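Local coordinates for carbohydrate binding module family 33 and 10 domain protein (Teredinibacter turnerae, PDB 6RW7) that is an AA10 lytic polysaccharide monooxygenase, here as its catalytic domain, and probably binds and oxidatively cleaves cellulose with a copper ion, at residues G2-P7 against F98-S103. Numbering follows the deposited sequence.
Sequences GYIESP and FVWDIS. With CU (copper (II) ion), chain C.
Val-99 O is gripped by two amides of the neighbouring strand, Glu-5 N at 2.8 Å and, more weakly, Ser-6 N at 3.5 Å. Two residues facing one make this a classic beta bulge, set in the antiparallel pairing of the edge strand 3-6 with 96-101 in the immunoglobulin-like beta-sandwich of an LPMO. Within the bulge Val-99 N returns a bond to Ser-6 O; beyond it, Tyr-3 and Asp-101 exchange two, the shorter from Asp-101 N to Tyr-3 O at 2.8 Å. Gly-2 suits its place, since a CB there would clash with Asp-101 O.

Toward the interior, Ile-4 CG1 sits 3.6 Å from the centroid of the Trp-100 five-membered ring, squarely over its face. Placing CG1 anti to the carbonyl carbon (chi1 -67°) sets that branch over the indole; Ala-183 of strand 178-187 touches both side chains. An alanine in place of Trp-100 would probably open a gap beneath Ile-4 and leave its CG1 without the flat surface it packs on.

On the other face of the sheet, Asp-101 CB lies over the Tyr-3 ring, whose far end approaches the carboxylate. Carboxylates suit a cation: Glu-5 OE1 and Asp-101 OD2 bind a copper(II) ion at 2.2 and 2.5 Å, with His-165 and a water, a site distinct from the copper(I) held by His-1 and His-107. Asp-101 OD1, in an Asx turn, accepts Ser-103 N from above the carboxylate plane and Ser-103 OG, at 2.7 Å, through its syn lone pair.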
# COMPACT_ATOMS: atom_id res chain seq x y z
N GLY A 2 0.79 9.70 -2.86
CA GLY A 2 1.80 8.66 -3.07
C GLY A 2 1.28 7.26 -2.93
O GLY A 2 0.12 7.02 -2.57
N TYR A 3 2.19 6.35 -3.20
CA TYR A 3 1.91 4.89 -3.28
C TYR A 3 3.26 4.19 -3.23
O TYR A 3 4.30 4.84 -3.44
CB TYR A 3 1.14 4.56 -4.58
CG TYR A 3 1.87 5.02 -5.82
CD1 TYR A 3 1.81 6.34 -6.21
CD2 TYR A 3 2.70 4.17 -6.52
CE1 TYR A 3 2.57 6.81 -7.26
CE2 TYR A 3 3.46 4.62 -7.60
CZ TYR A 3 3.38 5.94 -7.97
OH TYR A 3 4.12 6.41 -9.03
N ILE A 4 3.26 2.90 -2.97
CA ILE A 4 4.52 2.13 -2.92
C ILE A 4 4.89 1.71 -4.34
O ILE A 4 4.13 0.98 -5.03
CB ILE A 4 4.44 0.98 -1.92
CG1 ILE A 4 4.33 1.54 -0.50
CG2 ILE A 4 5.62 0.03 -2.07
CD1 ILE A 4 4.14 0.50 0.55
N GLU A 5 6.09 2.09 -4.74
CA GLU A 5 6.66 1.79 -6.07
C GLU A 5 7.41 0.45 -6.05
O GLU A 5 7.34 -0.28 -7.06
CB GLU A 5 7.57 2.94 -6.47
CG GLU A 5 8.36 2.70 -7.74
CD GLU A 5 9.08 3.96 -8.21
OE1 GLU A 5 8.46 5.03 -8.22
OE2 GLU A 5 10.26 3.83 -8.56
N SER A 6 8.15 0.17 -4.98
CA SER A 6 8.98 -1.05 -4.88
C SER A 6 8.90 -1.58 -3.47
O SER A 6 9.16 -0.82 -2.55
CB SER A 6 10.42 -0.76 -5.25
OG SER A 6 11.15 -1.96 -5.16
N PRO A 7 8.53 -2.86 -3.23
CA PRO A 7 7.98 -3.74 -4.26
C PRO A 7 6.69 -3.14 -4.81
O PRO A 7 6.06 -2.28 -4.16
CB PRO A 7 7.67 -5.03 -3.51
CG PRO A 7 7.44 -4.53 -2.09
CD PRO A 7 8.49 -3.46 -1.89
N PHE A 98 11.33 -0.58 1.44
CA PHE A 98 10.06 -0.20 0.76
C PHE A 98 10.22 1.22 0.23
O PHE A 98 10.69 2.07 0.97
CB PHE A 98 8.88 -0.28 1.73
CG PHE A 98 8.53 -1.68 2.13
CD1 PHE A 98 9.20 -2.31 3.17
CD2 PHE A 98 7.55 -2.38 1.45
CE1 PHE A 98 8.91 -3.63 3.49
CE2 PHE A 98 7.23 -3.68 1.81
CZ PHE A 98 7.93 -4.31 2.81
N VAL A 99 9.84 1.44 -1.01
CA VAL A 99 10.01 2.75 -1.68
C VAL A 99 8.63 3.34 -1.90
O VAL A 99 7.84 2.78 -2.73
CB VAL A 99 10.78 2.60 -2.99
CG1 VAL A 99 10.95 3.96 -3.65
CG2 VAL A 99 12.14 1.92 -2.80
N TRP A 100 8.33 4.42 -1.20
CA TRP A 100 7.13 5.23 -1.49
C TRP A 100 7.51 6.23 -2.58
O TRP A 100 8.47 7.01 -2.38
CB TRP A 100 6.63 5.97 -0.26
CG TRP A 100 5.84 5.12 0.69
CD1 TRP A 100 6.29 4.24 1.63
CD2 TRP A 100 4.42 5.07 0.74
NE1 TRP A 100 5.24 3.67 2.29
CE2 TRP A 100 4.08 4.19 1.79
CE3 TRP A 100 3.41 5.72 0.04
CZ2 TRP A 100 2.75 3.93 2.12
CZ3 TRP A 100 2.09 5.45 0.38
CH2 TRP A 100 1.77 4.55 1.39
N ASP A 101 6.75 6.27 -3.67
CA ASP A 101 6.84 7.37 -4.64
C ASP A 101 5.90 8.47 -4.17
O ASP A 101 4.70 8.21 -4.04
CB ASP A 101 6.46 6.98 -6.06
CG ASP A 101 6.57 8.19 -6.97
OD1 ASP A 101 5.65 8.99 -6.99
OD2 ASP A 101 7.62 8.39 -7.54
N ILE A 102 6.43 9.65 -3.91
CA ILE A 102 5.60 10.81 -3.48
C ILE A 102 5.75 11.95 -4.51
O ILE A 102 5.40 13.07 -4.19
CB ILE A 102 5.93 11.21 -2.02
CG1 ILE A 102 7.30 11.87 -1.84
CG2 ILE A 102 5.78 10.02 -1.08
CD1 ILE A 102 7.47 12.51 -0.48
N SER A 103 6.11 11.62 -5.74
CA SER A 103 6.37 12.61 -6.81
C SER A 103 5.12 13.48 -7.07
O SER A 103 5.28 14.68 -7.33
CB SER A 103 6.85 11.96 -8.07
OG SER A 103 5.85 11.11 -8.59
CU CU C . 9.42 6.95 -8.51
O HOH W 1 10.34 8.84 -9.09